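Local coordinates for protein exotoxin A (PDB 1IKP) that transfers ADP-ribose from NAD as a secreted bacterial toxin, probably onto host elongation factor 2 so that protein synthesis stops, at residues G78-Y89 with S130-L141; I244-S255 with A362-T371. The protein carries 2 engineered substitutions. One frame throughout, in Å; residues are numbered along the deposited sequence.

Both contacts involve the same mixed sheet, since strands 126-136 and 245-248 are neighbours in it, and their centres lie about 12 Å apart. Interaction 1 is the more buried: it joins strand 85-89 of a second sheet to this one through side chains, chiefly tyrosines and aliphatic groups, with few hydrogen bonds. Interaction 2 is partly buried and lies within the sheet, where a backbone ladder is reinforced by a salt bridge and by ordered waters; it joins the binding and targeting family regions. Tyr87 connects the two, its hydroxyl being hydrogen-bonded to the backbone N of His249, while Ile132 N probably bonds to Ser245 O.

Interaction 1: G78-Y89 with S130-L141; sequences GVEPNKPVRYSY and SPIYTIEMGDEL
Between two facing sheets of the receptor-binding region, Tyr87 of strand 85-89 packs against Tyr133 of strand 132-136. The strand axes come no closer than 7.6 Å and run nearly antiparallel at 162°, so side chains rather than a backbone ladder make the join. The tyrosines slide past each other in opposite directions, and their ring planes are inclined at 35°, an oblique pairing. Each beta carbon lies against the partner's ring: Tyr133 CB sits over the Tyr87 face, 4.0 Å from its centroid, and Tyr87 CB approaches the Tyr133 ring off-centre. Turned beside the backbone N (chi1 -57°), the Tyr87 ring reaches across the gap, and its hydroxyl donates to Thr134 O at an OH to O distance of 2.7 Å. That oxygen lies at the ring edge, as does Ile135 CG1. The same hydroxyl is also hydrogen-bonded to His249 N, which gives this buried polar group two partners.

Further along, Ser130 CB lies over the Tyr89 face, 3.6 Å from the ring centroid in a CH-pi contact. The Tyr89 hydroxyl is held by Glu119, while Ser130 OG bonds to Pro131 O and Ile117 N. A water links Ser88 O, at 2.9 Å, to the hydroxyl of Tyr133. At the loop end, Val79 N donates to Glu136 O over 3.3 Å, approaching in the carbonyl plane. A second water, 2.9 Å from Glu136 O, carries that oxygen's link on to Glu80 N. Beside it, the Val79 side chain lies against Leu141 at the start of helix 139-145. Tyrosines and aliphatic side chains filling the space between two sheets in this way are characteristic of a beta sandwich, consistent with the concanavalin-like classification of the region.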
loop_
_atom_site.group_PDB
_atom_site.type_symbol
_atom_site.label_atom_id
_atom_site.label_comp_id
_atom_site.label_asym_id
_atom_site.label_seq_id
_atom_site.Cartn_x
_atom_site.Cartn_y
_atom_site.Cartn_z
ATOM N N GLY A 78 21.668 -3.296 4.182
ATOM C CA GLY A 78 21.568 -2.099 3.367
ATOM C C GLY A 78 22.932 -1.578 2.980
ATOM O O GLY A 78 23.968 -2.063 3.428
ATOM N N VAL A 79 22.927 -0.579 2.112
ATOM C CA VAL A 79 24.155 0.039 1.636
ATOM C C VAL A 79 24.568 1.286 2.417
ATOM O O VAL A 79 25.755 1.597 2.499
ATOM C CB VAL A 79 24.007 0.377 0.144
ATOM C CG1 VAL A 79 23.007 1.521 -0.041
ATOM C CG2 VAL A 79 25.373 0.739 -0.459
ATOM N N GLU A 80 23.607 1.985 3.001
ATOM C CA GLU A 80 23.878 3.221 3.729
ATOM C C GLU A 80 24.562 2.915 5.050
ATOM O O GLU A 80 24.076 2.118 5.841
ATOM C CB GLU A 80 22.573 3.988 3.963
ATOM C CG GLU A 80 22.658 5.462 3.617
ATOM C CD GLU A 80 22.568 5.695 2.123
ATOM O OE1 GLU A 80 22.958 6.788 1.662
ATOM O OE2 GLU A 80 22.092 4.783 1.410
ATOM N N PRO A 81 25.691 3.567 5.322
ATOM C CA PRO A 81 26.470 3.356 6.550
ATOM C C PRO A 81 26.015 3.790 7.960
ATOM O O PRO A 81 26.280 3.110 8.948
ATOM C CB PRO A 81 27.830 3.961 6.183
ATOM C CG PRO A 81 27.449 5.118 5.306
ATOM C CD PRO A 81 26.371 4.506 4.401
ATOM N N ASN A 82 25.280 4.868 8.076
ATOM C CA ASN A 82 24.862 5.297 9.430
ATOM C C ASN A 82 23.559 4.679 9.967
ATOM O O ASN A 82 23.453 4.479 11.175
ATOM C CB ASN A 82 24.760 6.831 9.458
ATOM C CG ASN A 82 26.096 7.469 9.222
ATOM O OD1 ASN A 82 27.017 7.313 10.027
ATOM N ND2 ASN A 82 26.210 8.196 8.121
ATOM N N LYS A 83 22.584 4.368 9.119
ATOM C CA LYS A 83 21.336 3.847 9.647
ATOM C C LYS A 83 20.880 2.548 8.967
ATOM O O LYS A 83 20.143 2.535 7.982
ATOM C CB LYS A 83 20.299 4.979 9.611
ATOM C CG LYS A 83 20.894 6.345 9.915
ATOM C CD LYS A 83 19.931 7.250 10.677
ATOM C CE LYS A 83 20.586 8.549 11.154
ATOM N NZ LYS A 83 19.662 9.344 12.009
ATOM N N PRO A 84 21.366 1.436 9.553
ATOM C CA PRO A 84 21.012 0.123 8.998
ATOM C C PRO A 84 19.499 -0.060 8.843
ATOM O O PRO A 84 18.765 0.447 9.680
ATOM C CB PRO A 84 21.586 -0.865 10.032
ATOM C CG PRO A 84 22.595 -0.071 10.775
ATOM C CD PRO A 84 22.002 1.288 10.957
ATOM N N VAL A 85 19.092 -0.690 7.823
ATOM C CA VAL A 85 17.666 -1.037 7.756
ATOM C C VAL A 85 17.528 -2.243 8.700
ATOM O O VAL A 85 18.329 -3.180 8.618
ATOM C CB VAL A 85 17.250 -1.415 6.328
ATOM C CG1 VAL A 85 15.751 -1.648 6.297
ATOM C CG2 VAL A 85 17.607 -0.268 5.360
ATOM N N ARG A 86 16.549 -2.207 9.597
ATOM C CA ARG A 86 16.396 -3.263 10.591
ATOM C C ARG A 86 14.959 -3.714 10.777
ATOM O O ARG A 86 14.043 -2.896 10.850
ATOM C CB ARG A 86 16.896 -2.767 11.962
ATOM C CG ARG A 86 18.374 -2.459 12.040
ATOM C CD ARG A 86 18.798 -2.410 13.517
ATOM N NE ARG A 86 20.255 -2.440 13.667
ATOM C CZ ARG A 86 21.015 -1.377 13.892
ATOM N NH1 ARG A 86 20.477 -0.167 14.000
ATOM N NH2 ARG A 86 22.326 -1.531 14.014
ATOM N N TYR A 87 14.782 -5.025 10.918
ATOM C CA TYR A 87 13.479 -5.630 11.149
ATOM C C TYR A 87 13.631 -6.795 12.119
ATOM O O TYR A 87 14.733 -7.330 12.305
ATOM C CB TYR A 87 12.862 -6.209 9.863
ATOM C CG TYR A 87 12.690 -5.233 8.744
ATOM C CD1 TYR A 87 13.546 -5.234 7.651
ATOM C CD2 TYR A 87 11.645 -4.296 8.785
ATOM C CE1 TYR A 87 13.376 -4.311 6.615
ATOM C CE2 TYR A 87 11.462 -3.380 7.749
ATOM C CZ TYR A 87 12.331 -3.398 6.686
ATOM O OH TYR A 87 12.187 -2.468 5.670
ATOM N N SER A 88 12.526 -7.184 12.744
ATOM C CA SER A 88 12.524 -8.338 13.625
ATOM C C SER A 88 11.213 -9.101 13.459
ATOM O O SER A 88 10.133 -8.535 13.620
ATOM C CB SER A 88 12.698 -7.937 15.091
ATOM O OG SER A 88 12.811 -9.131 15.885
ATOM N N TYR A 89 11.332 -10.384 13.136
ATOM C CA TYR A 89 10.169 -11.261 12.963
ATOM C C TYR A 89 10.079 -12.194 14.160
ATOM O O TYR A 89 11.039 -12.893 14.476
ATOM C CB TYR A 89 10.328 -12.110 11.697
ATOM C CG TYR A 89 9.265 -13.179 11.551
ATOM C CD1 TYR A 89 7.918 -12.839 11.466
ATOM C CD2 TYR A 89 9.603 -14.524 11.510
ATOM C CE1 TYR A 89 6.925 -13.826 11.339
ATOM C CE2 TYR A 89 8.622 -15.510 11.386
ATOM C CZ TYR A 89 7.287 -15.144 11.304
ATOM O OH TYR A 89 6.303 -16.113 11.217
ATOM N N SER A 130 6.104 -14.722 7.198
ATOM C CA SER A 130 6.429 -13.437 7.784
ATOM C C SER A 130 6.034 -12.325 6.822
ATOM O O SER A 130 5.609 -12.578 5.710
ATOM C CB SER A 130 7.955 -13.292 7.935
ATOM O OG SER A 130 8.594 -13.083 6.656
ATOM N N PRO A 131 6.131 -11.079 7.291
ATOM C CA PRO A 131 5.841 -9.950 6.420
ATOM C C PRO A 131 6.967 -10.008 5.355
ATOM O O PRO A 131 7.991 -10.708 5.520
ATOM C CB PRO A 131 6.094 -8.756 7.327
ATOM C CG PRO A 131 5.622 -9.218 8.652
ATOM C CD PRO A 131 6.137 -10.663 8.712
ATOM N N ILE A 132 6.763 -9.281 4.264
ATOM C CA ILE A 132 7.756 -9.126 3.207
ATOM C C ILE A 132 8.537 -7.859 3.609
ATOM O O ILE A 132 7.958 -6.778 3.719
ATOM C CB ILE A 132 7.082 -8.941 1.850
ATOM C CG1 ILE A 132 6.230 -10.181 1.550
ATOM C CG2 ILE A 132 8.136 -8.707 0.769
ATOM C CD1 ILE A 132 5.371 -10.073 0.319
ATOM N N TYR A 133 9.833 -8.015 3.848
ATOM C CA TYR A 133 10.685 -6.921 4.306
ATOM C C TYR A 133 11.495 -6.336 3.160
ATOM O O TYR A 133 12.019 -7.067 2.327
ATOM C CB TYR A 133 11.620 -7.417 5.416
ATOM C CG TYR A 133 10.894 -7.967 6.625
ATOM C CD1 TYR A 133 10.238 -7.134 7.529
ATOM C CD2 TYR A 133 10.891 -9.338 6.872
ATOM C CE1 TYR A 133 9.601 -7.655 8.665
ATOM C CE2 TYR A 133 10.264 -9.854 7.976
ATOM C CZ TYR A 133 9.628 -9.022 8.877
ATOM O OH TYR A 133 9.050 -9.545 10.003
ATOM N N THR A 134 11.581 -5.007 3.103
ATOM C CA THR A 134 12.335 -4.362 2.037
ATOM C C THR A 134 13.652 -3.718 2.554
ATOM O O THR A 134 13.639 -2.923 3.494
ATOM C CB THR A 134 11.467 -3.281 1.363
ATOM O OG1 THR A 134 10.344 -3.906 0.733
ATOM C CG2 THR A 134 12.264 -2.520 0.303
ATOM N N ILE A 135 14.773 -4.047 1.912
ATOM C CA ILE A 135 16.091 -3.497 2.290
ATOM C C ILE A 135 16.768 -2.807 1.125
ATOM O O ILE A 135 17.091 -3.433 0.122
ATOM C CB ILE A 135 17.003 -4.612 2.868
ATOM C CG1 ILE A 135 16.335 -5.212 4.107
ATOM C CG2 ILE A 135 18.374 -4.023 3.235
ATOM C CD1 ILE A 135 17.104 -6.371 4.747
ATOM N N GLU A 136 16.989 -1.498 1.283
ATOM C CA GLU A 136 17.605 -0.668 0.260
ATOM C C GLU A 136 19.067 -0.994 0.004
ATOM O O GLU A 136 19.874 -0.949 0.934
ATOM C CB GLU A 136 17.472 0.795 0.667
ATOM C CG GLU A 136 17.954 1.770 -0.384
ATOM C CD GLU A 136 17.226 1.613 -1.722
ATOM O OE1 GLU A 136 16.082 1.120 -1.723
ATOM O OE2 GLU A 136 17.781 2.006 -2.766
ATOM N N MET A 137 19.422 -1.254 -1.247
ATOM C CA MET A 137 20.784 -1.612 -1.601
ATOM C C MET A 137 21.500 -0.676 -2.550
ATOM O O MET A 137 22.731 -0.565 -2.526
ATOM C CB MET A 137 20.835 -3.028 -2.206
ATOM C CG MET A 137 20.342 -4.105 -1.227
ATOM S SD MET A 137 21.482 -4.335 0.180
ATOM C CE MET A 137 22.309 -2.788 0.326
ATOM N N GLY A 138 20.743 0.054 -3.357
ATOM C CA GLY A 138 21.408 0.859 -4.363
ATOM C C GLY A 138 21.684 -0.055 -5.551
ATOM O O GLY A 138 21.843 -1.290 -5.424
ATOM N N ASP A 139 21.773 0.539 -6.737
ATOM C CA ASP A 139 21.979 -0.210 -7.953
ATOM C C ASP A 139 23.219 -1.083 -8.024
ATOM O O ASP A 139 23.163 -2.225 -8.454
ATOM C CB ASP A 139 22.019 0.753 -9.145
ATOM C CG ASP A 139 20.853 0.567 -10.093
ATOM O OD1 ASP A 139 20.554 -0.582 -10.463
ATOM O OD2 ASP A 139 20.243 1.585 -10.489
ATOM N N GLU A 140 24.363 -0.541 -7.625
ATOM C CA GLU A 140 25.597 -1.292 -7.746
ATOM C C GLU A 140 25.678 -2.492 -6.804
ATOM O O GLU A 140 26.122 -3.571 -7.202
ATOM C CB GLU A 140 26.784 -0.355 -7.555
ATOM C CG GLU A 140 28.103 -0.965 -7.962
ATOM C CD GLU A 140 28.133 -1.481 -9.400
ATOM O OE1 GLU A 140 27.655 -0.774 -10.310
ATOM O OE2 GLU A 140 28.654 -2.597 -9.618
ATOM N N LEU A 141 25.241 -2.315 -5.565
ATOM C CA LEU A 141 25.255 -3.448 -4.653
ATOM C C LEU A 141 24.263 -4.513 -5.112
ATOM O O LEU A 141 24.517 -5.692 -4.940
ATOM C CB LEU A 141 24.974 -2.992 -3.224
ATOM C CG LEU A 141 24.945 -4.041 -2.095
ATOM C CD1 LEU A 141 26.127 -4.997 -2.151
ATOM C CD2 LEU A 141 24.933 -3.274 -0.784
HETATM O O HOH W 1 20.485 1.232 2.808
HETATM O O HOH W 2 8.010 -7.758 11.728
#

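Interaction 2: I244-S255 with A362-T371; sequences ISHRLHFPEGGS and AANADVVSLT. Unlike the reference sequence in segment 362-371: Asn364 (reference Ser).
Arg247 lays its extended side chain across Asp366 at about a right angle, its guanidinium plane turned 87° from the carboxylate. Two nitrogens grip one oxygen: NE of Arg247 stands 2.8 Å from Asp366 OD2 in a straight salt bridge to the anti lone pair, and NH2 reaches the same oxygen from above the carboxylate plane. With CG anti to the backbone N (chi1 -173°) and the chain straight through to NE, the guanidinium presents its edge to the acid. Asp387 is a second acidic partner of NH2, and Asp384 O accepts from NH1. The other carboxylate oxygen has its own donor. His249 ND1 bonds to Asp366 OD1 at 3.2 Å, meeting it on the syn side but tilted out of the carboxylate plane. The aspartate thus bridges two basic side chains, an arrangement likely to stabilise its ionised form.

The backbones pair antiparallel. Leu248 with Val367 and His246 with Ser369 are hydrogen-bonded pairs; Leu248 N lies 2.9 Å from Val367 O, and His246 N is equally far from Ser369 O. Arg247 with Val368 and Ser245 with Leu370 are the non-hydrogen-bonded pairs between and beside them. Thr371 N adds a bond to Ile244 O, 3.0 Å long. A water 2.9 Å from Ser369 O also contacts His246 ND1 and Thr371 OG1.

Past the strand, Phe250 CE2 touches Val367 CG2 at 3.8 Å, and Ser255 CA covers the centre of one face of the phenylalanine ring. Ser255 OG, at the start of helix 255-265, donates to Ala365 O over 2.6 Å, in the carbonyl plane and on a lone pair. With strands 126-136 and 389-393 each running parallel to one of the pair on its outer side, the arrangement is that of an antiparallel ladder inside a mixed beta sheet.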
loop_
_atom_site.group_PDB
_atom_site.type_symbol
_atom_site.label_atom_id
_atom_site.label_comp_id
_atom_site.label_asym_id
_atom_site.label_seq_id
_atom_site.Cartn_x
_atom_site.Cartn_y
_atom_site.Cartn_z
ATOM N N ILE A 244 -1.438 -10.996 3.550
ATOM C CA ILE A 244 -0.073 -10.712 3.132
ATOM C C ILE A 244 0.280 -9.322 3.625
ATOM O O ILE A 244 -0.524 -8.389 3.508
ATOM C CB ILE A 244 0.050 -10.714 1.604
ATOM C CG1 ILE A 244 -0.294 -12.112 1.055
ATOM C CG2 ILE A 244 1.448 -10.319 1.178
ATOM C CD1 ILE A 244 -0.551 -12.093 -0.440
ATOM N N SER A 245 1.465 -9.170 4.197
ATOM C CA SER A 245 1.870 -7.835 4.621
ATOM C C SER A 245 3.286 -7.523 4.222
ATOM O O SER A 245 4.085 -8.405 3.990
ATOM C CB SER A 245 1.743 -7.668 6.141
ATOM O OG SER A 245 2.775 -8.374 6.847
ATOM N N HIS A 246 3.572 -6.229 4.117
ATOM C CA HIS A 246 4.908 -5.723 3.841
ATOM C C HIS A 246 5.263 -4.850 5.054
ATOM O O HIS A 246 4.386 -4.377 5.778
ATOM C CB HIS A 246 4.923 -4.791 2.628
ATOM C CG HIS A 246 5.099 -5.470 1.305
ATOM N ND1 HIS A 246 4.056 -6.069 0.625
ATOM C CD2 HIS A 246 6.186 -5.582 0.506
ATOM C CE1 HIS A 246 4.500 -6.516 -0.538
ATOM N NE2 HIS A 246 5.784 -6.233 -0.639
ATOM N N ARG A 247 6.554 -4.667 5.296
ATOM C CA ARG A 247 7.013 -3.750 6.352
ATOM C C ARG A 247 8.231 -3.026 5.802
ATOM O O ARG A 247 9.114 -3.642 5.173
ATOM C CB ARG A 247 7.343 -4.479 7.663
ATOM C CG ARG A 247 7.647 -3.513 8.818
ATOM C CD ARG A 247 7.349 -4.141 10.191
ATOM N NE ARG A 247 7.593 -3.210 11.285
ATOM C CZ ARG A 247 6.882 -3.139 12.409
ATOM N NH1 ARG A 247 5.839 -3.933 12.639
ATOM N NH2 ARG A 247 7.239 -2.258 13.333
ATOM N N LEU A 248 8.251 -1.696 5.984
ATOM C CA LEU A 248 9.343 -0.867 5.496
ATOM C C LEU A 248 9.799 0.039 6.634
ATOM O O LEU A 248 9.023 0.802 7.198
ATOM C CB LEU A 248 8.866 0.003 4.319
ATOM C CG LEU A 248 9.931 0.938 3.728
ATOM C CD1 LEU A 248 11.136 0.175 3.245
ATOM C CD2 LEU A 248 9.302 1.731 2.569
ATOM N N HIS A 249 11.073 -0.090 6.970
ATOM C CA HIS A 249 11.710 0.691 8.019
ATOM C C HIS A 249 12.411 1.873 7.360
ATOM O O HIS A 249 13.051 1.699 6.323
ATOM C CB HIS A 249 12.708 -0.219 8.750
ATOM C CG HIS A 249 13.675 0.497 9.639
ATOM N ND1 HIS A 249 13.291 1.380 10.628
ATOM C CD2 HIS A 249 15.019 0.400 9.719
ATOM C CE1 HIS A 249 14.368 1.795 11.277
ATOM N NE2 HIS A 249 15.427 1.215 10.747
ATOM N N PHE A 250 12.249 3.065 7.946
ATOM C CA PHE A 250 12.874 4.308 7.474
ATOM C C PHE A 250 13.987 4.651 8.481
ATOM O O PHE A 250 13.744 5.301 9.485
ATOM C CB PHE A 250 11.829 5.428 7.443
ATOM C CG PHE A 250 10.836 5.306 6.312
ATOM C CD1 PHE A 250 10.902 6.172 5.223
ATOM C CD2 PHE A 250 9.840 4.329 6.332
ATOM C CE1 PHE A 250 9.997 6.078 4.167
ATOM C CE2 PHE A 250 8.920 4.217 5.272
ATOM C CZ PHE A 250 9.003 5.102 4.185
ATOM N N PRO A 251 15.225 4.224 8.207
ATOM C CA PRO A 251 16.330 4.499 9.132
ATOM C C PRO A 251 16.578 5.966 9.477
ATOM O O PRO A 251 17.009 6.262 10.591
ATOM C CB PRO A 251 17.534 3.854 8.445
ATOM C CG PRO A 251 16.940 2.815 7.605
ATOM C CD PRO A 251 15.705 3.453 7.048
ATOM N N GLU A 252 16.300 6.856 8.537
ATOM C CA GLU A 252 16.485 8.289 8.767
ATOM C C GLU A 252 15.159 8.981 9.072
ATOM O O GLU A 252 15.071 10.213 9.070
ATOM C CB GLU A 252 17.150 8.943 7.551
ATOM C CG GLU A 252 18.639 8.631 7.435
ATOM C CD GLU A 252 19.249 9.142 6.148
ATOM O OE1 GLU A 252 19.117 10.351 5.868
ATOM O OE2 GLU A 252 19.865 8.336 5.418
ATOM N N GLY A 253 14.129 8.189 9.355
ATOM C CA GLY A 253 12.821 8.748 9.653
ATOM C C GLY A 253 12.107 9.243 8.407
ATOM O O GLY A 253 12.523 8.944 7.293
ATOM N N GLY A 254 11.022 9.996 8.597
ATOM C CA GLY A 254 10.286 10.532 7.461
ATOM C C GLY A 254 9.265 9.571 6.867
ATOM O O GLY A 254 8.857 9.733 5.717
ATOM N N SER A 255 8.848 8.583 7.646
ATOM C CA SER A 255 7.882 7.620 7.114
ATOM C C SER A 255 6.497 8.219 6.820
ATOM O O SER A 255 5.920 7.945 5.763
ATOM C CB SER A 255 7.761 6.444 8.059
ATOM O OG SER A 255 7.386 6.894 9.333
ATOM N N ALA A 362 4.875 9.023 15.261
ATOM C CA ALA A 362 4.187 8.762 14.003
ATOM C C ALA A 362 5.046 9.207 12.830
ATOM O O ALA A 362 4.992 8.639 11.746
ATOM C CB ALA A 362 2.836 9.512 13.981
ATOM N N ALA A 363 5.850 10.243 13.039
ATOM C CA ALA A 363 6.700 10.756 11.985
ATOM C C ALA A 363 7.746 9.790 11.448
ATOM O O ALA A 363 8.148 9.882 10.276
ATOM C CB ALA A 363 7.408 12.020 12.478
ATOM N N ASN A 364 8.180 8.870 12.309
ATOM C CA ASN A 364 9.246 7.944 11.947
ATOM C C ASN A 364 8.931 6.458 12.036
ATOM O O ASN A 364 9.817 5.638 11.757
ATOM C CB ASN A 364 10.454 8.229 12.845
ATOM C CG ASN A 364 10.806 9.687 12.870
ATOM O OD1 ASN A 364 10.955 10.279 13.952
ATOM N ND2 ASN A 364 10.942 10.286 11.696
ATOM N N ALA A 365 7.707 6.100 12.425
ATOM C CA ALA A 365 7.344 4.680 12.572
ATOM C C ALA A 365 7.407 3.917 11.250
ATOM O O ALA A 365 7.232 4.482 10.171
ATOM C CB ALA A 365 5.953 4.549 13.160
ATOM N N ASP A 366 7.678 2.615 11.330
ATOM C CA ASP A 366 7.716 1.767 10.138
ATOM C C ASP A 366 6.355 1.799 9.460
ATOM O O ASP A 366 5.352 2.052 10.123
ATOM C CB ASP A 366 7.931 0.309 10.517
ATOM C CG ASP A 366 9.317 -0.001 11.030
ATOM O OD1 ASP A 366 10.204 0.876 11.074
ATOM O OD2 ASP A 366 9.497 -1.197 11.379
ATOM N N VAL A 367 6.331 1.563 8.156
ATOM C CA VAL A 367 5.049 1.456 7.458
ATOM C C VAL A 367 4.735 -0.025 7.194
ATOM O O VAL A 367 5.569 -0.745 6.631
ATOM C CB VAL A 367 5.050 2.175 6.099
ATOM C CG1 VAL A 367 3.684 1.969 5.401
ATOM C CG2 VAL A 367 5.324 3.667 6.307
ATOM N N VAL A 368 3.550 -0.446 7.628
ATOM C CA VAL A 368 3.046 -1.811 7.423
ATOM C C VAL A 368 1.910 -1.711 6.409
ATOM O O VAL A 368 0.913 -1.007 6.652
ATOM C CB VAL A 368 2.542 -2.402 8.744
ATOM C CG1 VAL A 368 1.734 -3.674 8.461
ATOM C CG2 VAL A 368 3.742 -2.758 9.642
ATOM N N SER A 369 2.079 -2.394 5.282
ATOM C CA SER A 369 1.101 -2.370 4.186
ATOM C C SER A 369 0.435 -3.731 4.075
ATOM O O SER A 369 1.110 -4.742 3.945
ATOM C CB SER A 369 1.808 -2.007 2.882
ATOM O OG SER A 369 2.479 -0.738 3.010
ATOM N N LEU A 370 -0.889 -3.738 4.099
ATOM C CA LEU A 370 -1.656 -4.974 4.084
ATOM C C LEU A 370 -2.399 -5.198 2.782
ATOM O O LEU A 370 -2.948 -4.259 2.196
ATOM C CB LEU A 370 -2.667 -4.937 5.214
ATOM C CG LEU A 370 -2.116 -4.565 6.589
ATOM C CD1 LEU A 370 -3.273 -4.444 7.571
ATOM C CD2 LEU A 370 -1.125 -5.641 7.058
ATOM N N THR A 371 -2.392 -6.440 2.305
ATOM C CA THR A 371 -3.115 -6.822 1.093
ATOM C C THR A 371 -4.450 -7.330 1.646
ATOM O O THR A 371 -4.574 -8.476 2.105
ATOM C CB THR A 371 -2.357 -7.934 0.373
ATOM O OG1 THR A 371 -1.097 -7.405 -0.054
ATOM C CG2 THR A 371 -3.133 -8.421 -0.838
HETATM O O HOH W 3 0.931 -6.126 1.411
HETATM O O HOH W 4 -3.677 -11.043 1.618
HETATM O O HOH W 5 10.667 3.368 10.315
HETATM O O HOH W 6 12.647 5.684 11.827
#